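Local coordinates for GENE 22 product (Bacillus phage spp1, PDB 2XC8), which is of unknown function but resembles in fold a domain of the receptor-binding protein of lactococcal phage p2, at residues Thr22-Ala28 against Glu42-Leu48; Tyr54-Leu60 against Val99-Pro105; Met96-Ser100 against Thr112-Tyr116. All blocks are in the same frame, centred on the assembly; numbering follows the deposited sequence.

Contact 1 (Thr22-Ala28 against Glu42-Leu48); sequences TGIEVSA and EEVSFDL
Strands 23-26 and 44-47 run antiparallel, 178° between directions and 4.7 Å between axes. I24-F46 and V26-V44 are hydrogen-bonded pairs; G23-D47 and E25-S45 are non-hydrogen-bonded. The bonds are I24 N to F46 O 2.9 Å, F46 N to I24 O 3.1 Å, V26 N to V44 O 2.8 Å and V44 N to V26 O 3.0 Å, with L48 N to T22 O 2.9 Å beyond. G23 has to be bare: an ideal CB there would lie 2.0 Å from F46 O. F46 is in p (chi2 95°), which swings its ring across toward the partner strand so that I24 (m/m) CB sits over one ring face, 4.0 Å from the centroid, a CH-pi contact. L48 (m/t) brings CD1 to 3.9 Å from I24 CG1. V26 (t) CB is 3.5 Å from V44 (p) CG1. The other face carries E25 and S45, with E25 CG 3.9 Å from S45 CB. Toward the hairpin turn a water accepts from A28 N (2.9 Å) and donates to E43 OE1 (3.0 Å). The I24, V26, V44 and F46 face reaches V99, L60 and W73, so this beta hairpin packs on the mixed sheet as one of two beta layers.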
loop_
_atom_site.group_PDB
_atom_site.type_symbol
_atom_site.label_atom_id
_atom_site.label_comp_id
_atom_site.label_asym_id
_atom_site.label_seq_id
_atom_site.Cartn_x
_atom_site.Cartn_y
_atom_site.Cartn_z
ATOM N N THR B 22 -3.288 -13.065 6.375
ATOM C CA THR B 22 -3.722 -14.303 5.723
ATOM C C THR B 22 -3.536 -14.284 4.202
ATOM O O THR B 22 -3.307 -15.333 3.595
ATOM C CB THR B 22 -5.192 -14.656 6.056
ATOM O OG1 THR B 22 -6.041 -13.544 5.745
ATOM C CG2 THR B 22 -5.344 -15.012 7.531
ATOM N N GLY B 23 -3.632 -13.104 3.589
ATOM C CA GLY B 23 -3.470 -12.993 2.139
ATOM C C GLY B 23 -3.528 -11.596 1.551
ATOM O O GLY B 23 -2.864 -10.677 2.037
ATOM N N ILE B 24 -4.319 -11.454 0.489
ATOM C CA ILE B 24 -4.445 -10.198 -0.249
ATOM C C ILE B 24 -5.899 -9.729 -0.266
ATOM O O ILE B 24 -6.814 -10.522 -0.498
ATOM C CB ILE B 24 -3.907 -10.336 -1.709
ATOM C CG1 ILE B 24 -2.403 -10.668 -1.722
ATOM C CG2 ILE B 24 -4.212 -9.086 -2.551
ATOM C CD1 ILE B 24 -1.479 -9.583 -1.150
ATOM N N GLU B 25 -6.095 -8.439 -0.008
ATOM C CA GLU B 25 -7.406 -7.804 -0.076
ATOM C C GLU B 25 -7.418 -6.688 -1.109
ATOM O O GLU B 25 -6.615 -5.755 -1.038
ATOM C CB GLU B 25 -7.799 -7.232 1.285
ATOM C CG GLU B 25 -8.818 -8.063 2.043
ATOM C CD GLU B 25 -9.077 -7.522 3.438
ATOM O OE1 GLU B 25 -9.207 -6.286 3.602
ATOM O OE2 GLU B 25 -9.157 -8.342 4.379
ATOM N N VAL B 26 -8.328 -6.795 -2.070
ATOM C CA VAL B 26 -8.560 -5.729 -3.034
ATOM C C VAL B 26 -9.962 -5.185 -2.787
ATOM O O VAL B 26 -10.942 -5.933 -2.831
ATOM C CB VAL B 26 -8.417 -6.220 -4.498
ATOM C CG1 VAL B 26 -8.606 -5.068 -5.475
ATOM C CG2 VAL B 26 -7.060 -6.880 -4.719
ATOM N N SER B 27 -10.048 -3.888 -2.508
ATOM C CA SER B 27 -11.332 -3.240 -2.263
ATOM C C SER B 27 -12.083 -3.018 -3.573
ATOM O O SER B 27 -11.502 -3.119 -4.656
ATOM C CB SER B 27 -11.132 -1.907 -1.533
ATOM O OG SER B 27 -10.630 -0.911 -2.407
ATOM N N ALA B 28 -13.378 -2.732 -3.464
ATOM C CA ALA B 28 -14.173 -2.324 -4.613
ATOM C C ALA B 28 -13.673 -0.965 -5.086
ATOM O O ALA B 28 -13.395 -0.081 -4.269
ATOM C CB ALA B 28 -15.646 -2.255 -4.245
ATOM N N GLU B 42 -15.262 -4.948 -8.869
ATOM C CA GLU B 42 -15.659 -5.590 -7.631
ATOM C C GLU B 42 -14.509 -5.936 -6.686
ATOM O O GLU B 42 -13.383 -6.112 -7.078
ATOM C CB GLU B 42 -16.564 -6.793 -7.906
ATOM C CG GLU B 42 -15.850 -7.989 -8.523
ATOM C CD GLU B 42 -16.753 -9.007 -9.215
ATOM O OE1 GLU B 42 -17.454 -9.724 -8.504
ATOM O OE2 GLU B 42 -16.752 -9.104 -10.449
ATOM N N GLU B 43 -14.790 -5.954 -5.413
ATOM C CA GLU B 43 -13.843 -6.398 -4.446
ATOM C C GLU B 43 -13.388 -7.846 -4.720
ATOM O O GLU B 43 -14.053 -8.592 -5.345
ATOM C CB GLU B 43 -14.397 -6.144 -3.036
ATOM C CG GLU B 43 -15.081 -7.291 -2.378
ATOM C CD GLU B 43 -15.759 -6.989 -1.032
ATOM O OE1 GLU B 43 -16.106 -5.860 -0.713
ATOM O OE2 GLU B 43 -15.961 -7.928 -0.264
ATOM N N VAL B 44 -12.210 -8.202 -4.274
ATOM C CA VAL B 44 -11.680 -9.540 -4.392
ATOM C C VAL B 44 -10.649 -9.766 -3.331
ATOM O O VAL B 44 -9.912 -8.906 -2.998
ATOM C CB VAL B 44 -11.077 -9.832 -5.799
ATOM C CG1 VAL B 44 -9.824 -9.087 -6.037
ATOM C CG2 VAL B 44 -10.862 -11.261 -5.994
ATOM N N SER B 45 -10.624 -10.954 -2.793
ATOM C CA SER B 45 -9.595 -11.338 -1.886
ATOM C C SER B 45 -9.215 -12.820 -1.965
ATOM O O SER B 45 -9.989 -13.608 -2.418
ATOM C CB SER B 45 -9.927 -10.849 -0.471
ATOM O OG SER B 45 -10.890 -11.609 0.140
ATOM N N PHE B 46 -8.004 -13.169 -1.549
ATOM C CA PHE B 46 -7.532 -14.553 -1.553
ATOM C C PHE B 46 -6.441 -14.787 -0.512
ATOM O O PHE B 46 -5.668 -13.879 -0.195
ATOM C CB PHE B 46 -7.063 -14.982 -2.955
ATOM C CG PHE B 46 -5.912 -14.173 -3.503
ATOM C CD1 PHE B 46 -4.599 -14.615 -3.350
ATOM C CD2 PHE B 46 -6.141 -12.988 -4.198
ATOM C CE1 PHE B 46 -3.532 -13.879 -3.863
ATOM C CE2 PHE B 46 -5.080 -12.245 -4.714
ATOM C CZ PHE B 46 -3.774 -12.692 -4.547
ATOM N N ASP B 47 -6.391 -16.008 0.015
ATOM C CA ASP B 47 -5.357 -16.404 0.964
ATOM C C ASP B 47 -4.042 -16.665 0.240
ATOM O O ASP B 47 -4.032 -17.213 -0.866
ATOM C CB ASP B 47 -5.774 -17.662 1.732
ATOM C CG ASP B 47 -7.028 -17.458 2.570
ATOM O OD1 ASP B 47 -7.235 -16.343 3.095
ATOM O OD2 ASP B 47 -7.806 -18.427 2.712
ATOM N N LEU B 48 -2.938 -16.268 0.867
ATOM C CA LEU B 48 -1.610 -16.591 0.359
ATOM C C LEU B 48 -1.142 -17.895 1.002
ATOM O O LEU B 48 -0.178 -17.927 1.775
ATOM C CB LEU B 48 -0.630 -15.437 0.607
ATOM C CG LEU B 48 -0.824 -14.184 -0.257
ATOM C CD1 LEU B 48 -0.099 -12.993 0.351
ATOM C CD2 LEU B 48 -0.373 -14.413 -1.699
HETATM O O HOH W 1 -14.443 -3.372 -0.886
#

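Contact 2 (Tyr54-Leu60 against Val99-Pro105); sequences YPVEYML and VSVTVFP
Y58, in the m rotamer with chi2 -87°, lays its ring alongside V103, CD2 reaching V103 CG2 at 3.8 Å, while its hydroxyl is hydrogen-bonded to the T49 carbonyl. The backbones under them are extended and antiparallel: strands 56-60 and 99-103 make an angle of 163° with axes 4.6 Å apart. V56-V103 and Y58-V101 are hydrogen-bonded pairs, with V56 N to V103 O 2.8 Å, V103 N to V56 O 2.7 Å, Y58 N to V101 O 2.7 Å and V101 N to Y58 O 3.0 Å. A further bond joins L60 N to V99 O at 3.1 Å. Between them fall the non-hydrogen-bonded pairs E57-T102 and M59-S100. V56, Y58, L60, V99, V101 and V103 share the buried face; L60 (t/p) CD2 is 3.8 Å from V99 (t) CG2. On the other face selenomethionine M59 brings SE to 3.5 Å from S100 OG, and a water donates to E57 OE2 (2.9 Å) and lies 2.7 Å from T102 OG1. Past the strand ends P55 CB meets F104 CD1 at 3.8 Å, and a second water sits 2.7 Å from Y54 O and 2.8 Å from V103 O. This is a central pairing of the five-stranded mixed sheet: strand 71-79 adjoins 56-64, strand 109-117 adjoins 93-103, and the hairpin strands 23-33 and 37-47 lie against L60 and V99.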
loop_
_atom_site.group_PDB
_atom_site.type_symbol
_atom_site.label_atom_id
_atom_site.label_comp_id
_atom_site.label_asym_id
_atom_site.label_seq_id
_atom_site.Cartn_x
_atom_site.Cartn_y
_atom_site.Cartn_z
ATOM N N TYR B 54 6.473 -27.274 -1.937
ATOM C CA TYR B 54 6.941 -26.323 -2.948
ATOM C C TYR B 54 6.568 -24.863 -2.703
ATOM O O TYR B 54 5.638 -24.581 -1.942
ATOM C CB TYR B 54 6.335 -26.665 -4.315
ATOM C CG TYR B 54 6.408 -28.126 -4.682
ATOM C CD1 TYR B 54 7.592 -28.688 -5.150
ATOM C CD2 TYR B 54 5.288 -28.947 -4.568
ATOM C CE1 TYR B 54 7.665 -30.034 -5.487
ATOM C CE2 TYR B 54 5.347 -30.291 -4.905
ATOM C CZ TYR B 54 6.535 -30.827 -5.363
ATOM O OH TYR B 54 6.580 -32.160 -5.694
ATOM N N PRO B 55 7.299 -23.925 -3.344
ATOM C CA PRO B 55 6.912 -22.532 -3.155
ATOM C C PRO B 55 5.718 -22.378 -4.088
ATOM O O PRO B 55 5.629 -23.083 -5.096
ATOM C CB PRO B 55 8.108 -21.742 -3.701
ATOM C CG PRO B 55 9.264 -22.673 -3.656
ATOM C CD PRO B 55 8.695 -24.038 -3.818
ATOM N N VAL B 56 4.809 -21.470 -3.749
ATOM C CA VAL B 56 3.606 -21.256 -4.549
ATOM C C VAL B 56 3.582 -19.845 -5.132
ATOM O O VAL B 56 3.764 -18.865 -4.409
ATOM C CB VAL B 56 2.317 -21.502 -3.726
ATOM C CG1 VAL B 56 1.098 -21.370 -4.610
ATOM C CG2 VAL B 56 2.339 -22.876 -3.078
ATOM N N GLU B 57 3.358 -19.753 -6.441
ATOM C CA GLU B 57 3.223 -18.468 -7.124
ATOM C C GLU B 57 1.754 -18.089 -7.268
ATOM O O GLU B 57 0.950 -18.874 -7.772
ATOM C CB GLU B 57 3.874 -18.517 -8.506
ATOM C CG GLU B 57 5.389 -18.626 -8.494
ATOM C CD GLU B 57 5.983 -18.671 -9.892
ATOM O OE1 GLU B 57 5.299 -19.136 -10.830
ATOM O OE2 GLU B 57 7.144 -18.240 -10.049
ATOM N N TYR B 58 1.415 -16.883 -6.820
ATOM C CA TYR B 58 0.063 -16.355 -6.965
ATOM C C TYR B 58 0.040 -15.202 -7.954
ATOM O O TYR B 58 0.848 -14.274 -7.860
ATOM C CB TYR B 58 -0.493 -15.902 -5.615
ATOM C CG TYR B 58 -0.862 -17.042 -4.700
ATOM C CD1 TYR B 58 -2.122 -17.635 -4.770
ATOM C CD2 TYR B 58 0.047 -17.530 -3.764
ATOM C CE1 TYR B 58 -2.467 -18.686 -3.931
ATOM C CE2 TYR B 58 -0.289 -18.578 -2.918
ATOM C CZ TYR B 58 -1.546 -19.153 -3.009
ATOM O OH TYR B 58 -1.887 -20.191 -2.176
HETATM N N MSE B 59 -0.892 -15.259 -8.882
HETATM C CA MSE B 59 -1.058 -14.269 -9.906
HETATM C C MSE B 59 -2.455 -13.775 -10.110
HETATM O O MSE B 59 -3.342 -14.505 -10.419
HETATM C CB MSE B 59 -0.552 -14.819 -11.208
HETATM C CG MSE B 59 0.395 -13.918 -11.862
HETATM SE SE MSE B 59 2.218 -14.334 -11.601
HETATM C CE MSE B 59 2.436 -15.079 -13.299
ATOM N N LEU B 60 -2.629 -12.486 -9.937
ATOM C CA LEU B 60 -3.955 -11.888 -10.051
ATOM C C LEU B 60 -4.083 -11.084 -11.344
ATOM O O LEU B 60 -3.251 -10.223 -11.635
ATOM C CB LEU B 60 -4.245 -11.007 -8.829
ATOM C CG LEU B 60 -5.632 -10.373 -8.672
ATOM C CD1 LEU B 60 -6.714 -11.421 -8.426
ATOM C CD2 LEU B 60 -5.617 -9.354 -7.543
ATOM N N VAL B 99 -1.101 -8.007 -8.747
ATOM C CA VAL B 99 -0.500 -8.803 -7.664
ATOM C C VAL B 99 0.273 -10.014 -8.203
ATOM O O VAL B 99 -0.255 -10.795 -8.997
ATOM C CB VAL B 99 -1.555 -9.266 -6.609
ATOM C CG1 VAL B 99 -0.891 -10.034 -5.467
ATOM C CG2 VAL B 99 -2.336 -8.080 -6.052
ATOM N N SER B 100 1.523 -10.148 -7.763
ATOM C CA SER B 100 2.378 -11.281 -8.119
ATOM C C SER B 100 3.258 -11.646 -6.924
ATOM O O SER B 100 4.211 -10.931 -6.608
ATOM C CB SER B 100 3.240 -10.937 -9.340
ATOM O OG SER B 100 4.096 -12.015 -9.686
ATOM N N VAL B 101 2.927 -12.752 -6.257
ATOM C CA VAL B 101 3.596 -13.139 -5.009
ATOM C C VAL B 101 4.006 -14.614 -4.986
ATOM O O VAL B 101 3.234 -15.492 -5.377
ATOM C CB VAL B 101 2.710 -12.828 -3.761
ATOM C CG1 VAL B 101 3.433 -13.188 -2.464
ATOM C CG2 VAL B 101 2.295 -11.360 -3.734
ATOM N N THR B 102 5.230 -14.867 -4.525
ATOM C CA THR B 102 5.711 -16.220 -4.263
ATOM C C THR B 102 5.666 -16.495 -2.759
ATOM O O THR B 102 6.270 -15.768 -1.965
ATOM C CB THR B 102 7.141 -16.435 -4.815
ATOM O OG1 THR B 102 7.165 -16.130 -6.216
ATOM C CG2 THR B 102 7.596 -17.879 -4.610
ATOM N N VAL B 103 4.933 -17.540 -2.380
ATOM C CA VAL B 103 4.787 -17.934 -0.980
ATOM C C VAL B 103 5.562 -19.225 -0.724
ATOM O O VAL B 103 5.271 -20.264 -1.321
ATOM C CB VAL B 103 3.298 -18.118 -0.582
ATOM C CG1 VAL B 103 3.167 -18.392 0.912
ATOM C CG2 VAL B 103 2.480 -16.892 -0.968
ATOM N N PHE B 104 6.546 -19.145 0.166
ATOM C CA PHE B 104 7.404 -20.282 0.492
ATOM C C PHE B 104 6.787 -21.138 1.605
ATOM O O PHE B 104 5.994 -20.626 2.398
ATOM C CB PHE B 104 8.807 -19.787 0.861
ATOM C CG PHE B 104 9.540 -19.153 -0.289
ATOM C CD1 PHE B 104 10.284 -19.935 -1.168
ATOM C CD2 PHE B 104 9.474 -17.778 -0.508
ATOM C CE1 PHE B 104 10.957 -19.360 -2.243
ATOM C CE2 PHE B 104 10.145 -17.193 -1.580
ATOM C CZ PHE B 104 10.888 -17.985 -2.449
ATOM N N PRO B 105 7.134 -22.444 1.659
ATOM C CA PRO B 105 6.534 -23.366 2.634
ATOM C C PRO B 105 6.416 -22.846 4.073
ATOM O O PRO B 105 5.419 -23.130 4.740
ATOM C CB PRO B 105 7.465 -24.579 2.578
ATOM C CG PRO B 105 7.934 -24.603 1.173
ATOM C CD PRO B 105 8.042 -23.159 0.736
HETATM O O HOH W 2 4.648 -22.764 -0.145
HETATM O O HOH W 3 8.837 -16.954 -8.102
#

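Contact 3 (Met96-Ser100 against Thr112-Tyr116); sequences MYPVS and TIFLY
Three backbone bonds carry this antiparallel pairing, whose strands 96-100 and 112-116 are strongly twisted: 144° between directions, 4.6 Å at closest approach. S100-T112 is the hydrogen-bonded pair, satisfied both ways by S100 N to T112 O (3.2 Å) and T112 N to S100 O (2.9 Å); V99-I113 follows as a non-hydrogen-bonded pair. Next, F114 N gives to P98 O at a short 2.6 Å, and I113 CA adds a CA-H...O contact to the same oxygen at 3.3 Å. P98, without an amide hydrogen, cannot answer F114 O, and its psi of -16° bends the chain away from extended geometry. F114 (m) has its ring edge near P98 O. Beyond the bend side chains take over: selenomethionine M96 (p/t/p) sets SE 3.6 Å from Y116 CD2 and 4.8 Å from the Y116 ring centroid, an oblique Met-aromatic contact. The V99 carbonyl turns outward to accept from L60 N, and the I113 backbone is bonded to E3 and V5 of strand 2-8. The chemistry thus passes from reciprocal polar pairing to selenium-ring packing where proline interrupts the bonding.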
loop_
_atom_site.group_PDB
_atom_site.type_symbol
_atom_site.label_atom_id
_atom_site.label_comp_id
_atom_site.label_asym_id
_atom_site.label_seq_id
_atom_site.Cartn_x
_atom_site.Cartn_y
_atom_site.Cartn_z
HETATM N N MSE B 96 -4.483 -5.457 -16.410
HETATM C CA MSE B 96 -3.350 -5.384 -15.518
HETATM C C MSE B 96 -3.057 -6.575 -14.610
HETATM O O MSE B 96 -3.912 -7.361 -14.333
HETATM C CB MSE B 96 -3.425 -4.143 -14.647
HETATM C CG MSE B 96 -4.623 -4.063 -13.785
HETATM SE SE MSE B 96 -4.833 -2.555 -12.699
HETATM C CE MSE B 96 -4.867 -1.220 -13.967
ATOM N N TYR B 97 -1.805 -6.696 -14.194
ATOM C CA TYR B 97 -1.410 -7.745 -13.261
ATOM C C TYR B 97 -1.054 -7.081 -11.948
ATOM O O TYR B 97 0.097 -6.895 -11.675
ATOM C CB TYR B 97 -0.191 -8.609 -13.630
ATOM C CG TYR B 97 0.018 -8.989 -15.047
ATOM C CD1 TYR B 97 0.574 -8.101 -15.935
ATOM C CD2 TYR B 97 -0.248 -10.269 -15.486
ATOM C CE1 TYR B 97 0.779 -8.438 -17.228
ATOM C CE2 TYR B 97 -0.030 -10.630 -16.772
ATOM C CZ TYR B 97 0.485 -9.711 -17.650
ATOM O OH TYR B 97 0.714 -10.015 -18.960
ATOM N N PRO B 98 -2.021 -6.738 -11.126
ATOM C CA PRO B 98 -1.627 -5.927 -9.962
ATOM C C PRO B 98 -0.971 -6.681 -8.792
ATOM O O PRO B 98 -0.354 -6.043 -7.938
ATOM C CB PRO B 98 -2.947 -5.282 -9.520
ATOM C CG PRO B 98 -4.001 -6.221 -9.981
ATOM C CD PRO B 98 -3.487 -6.880 -11.234
ATOM N N VAL B 99 -1.101 -8.007 -8.747
ATOM C CA VAL B 99 -0.500 -8.803 -7.664
ATOM C C VAL B 99 0.273 -10.014 -8.203
ATOM O O VAL B 99 -0.255 -10.795 -8.997
ATOM C CB VAL B 99 -1.555 -9.266 -6.609
ATOM C CG1 VAL B 99 -0.891 -10.034 -5.467
ATOM C CG2 VAL B 99 -2.336 -8.080 -6.052
ATOM N N SER B 100 1.523 -10.148 -7.763
ATOM C CA SER B 100 2.378 -11.281 -8.119
ATOM C C SER B 100 3.258 -11.646 -6.924
ATOM O O SER B 100 4.211 -10.931 -6.608
ATOM C CB SER B 100 3.240 -10.937 -9.340
ATOM O OG SER B 100 4.096 -12.015 -9.686
ATOM N N THR B 112 5.202 -8.468 -5.337
ATOM C CA THR B 112 4.879 -7.076 -5.630
ATOM C C THR B 112 3.394 -6.746 -5.794
ATOM O O THR B 112 2.631 -7.521 -6.375
ATOM C CB THR B 112 5.539 -6.618 -6.959
ATOM O OG1 THR B 112 6.918 -7.008 -6.978
ATOM C CG2 THR B 112 5.450 -5.108 -7.124
ATOM N N ILE B 113 3.006 -5.590 -5.260
ATOM C CA ILE B 113 1.637 -5.108 -5.412
ATOM C C ILE B 113 1.813 -3.893 -6.325
ATOM O O ILE B 113 2.496 -2.928 -5.966
ATOM C CB ILE B 113 0.926 -4.712 -4.089
ATOM C CG1 ILE B 113 0.499 -5.962 -3.313
ATOM C CG2 ILE B 113 -0.290 -3.822 -4.365
ATOM C CD1 ILE B 113 0.132 -5.708 -1.856
ATOM N N PHE B 114 1.216 -3.956 -7.513
ATOM C CA PHE B 114 1.280 -2.858 -8.473
ATOM C C PHE B 114 0.073 -1.937 -8.309
ATOM O O PHE B 114 -1.072 -2.358 -8.502
ATOM C CB PHE B 114 1.356 -3.391 -9.910
ATOM C CG PHE B 114 2.659 -4.072 -10.245
ATOM C CD1 PHE B 114 3.734 -3.342 -10.743
ATOM C CD2 PHE B 114 2.803 -5.446 -10.077
ATOM C CE1 PHE B 114 4.939 -3.969 -11.059
ATOM C CE2 PHE B 114 4.003 -6.083 -10.390
ATOM C CZ PHE B 114 5.073 -5.342 -10.881
ATOM N N LEU B 115 0.337 -0.685 -7.941
ATOM C CA LEU B 115 -0.718 0.309 -7.752
ATOM C C LEU B 115 -0.673 1.366 -8.849
ATOM O O LEU B 115 0.222 2.216 -8.873
ATOM C CB LEU B 115 -0.613 0.966 -6.369
ATOM C CG LEU B 115 -0.820 0.114 -5.110
ATOM C CD1 LEU B 115 -0.633 0.968 -3.868
ATOM C CD2 LEU B 115 -2.193 -0.552 -5.089
ATOM N N TYR B 116 -1.645 1.309 -9.756
ATOM C CA TYR B 116 -1.668 2.212 -10.904
ATOM C C TYR B 116 -2.329 3.539 -10.543
ATOM O O TYR B 116 -3.366 3.585 -9.875
ATOM C CB TYR B 116 -2.155 1.493 -12.167
ATOM C CG TYR B 116 -1.256 0.334 -12.551
ATOM C CD1 TYR B 116 -0.061 0.547 -13.242
ATOM C CD2 TYR B 116 -1.587 -0.972 -12.196
ATOM C CE1 TYR B 116 0.773 -0.517 -13.582
ATOM C CE2 TYR B 116 -0.763 -2.042 -12.531
ATOM C CZ TYR B 116 0.415 -1.808 -13.223
ATOM O OH TYR B 116 1.232 -2.863 -13.557
#

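Contacts 2 and 3 belong to the same mixed sheet and share V99 and S100 of strand 93-103, bonded to 56-64 along one edge and 109-117 along the other. Contact 1 lies in the second, antiparallel sheet, and the layers meet through apolar side chains: F46 CZ is 4.0 Å from V99 CG1, V26 CG2 4.0 Å from L60 CD2, and I24 CD1 4.3 Å from I113 CD1. All three are partly buried: contact 1 has six exposed residues, contact 3 has Y97, contact 2 none. Their centres lie about 9, 4 and 12 Å, respectively, from the chain's centre. Water joins residues within contacts 1 and 2; contact 1 also packs on the second subunit, while no other chain touches contact 3.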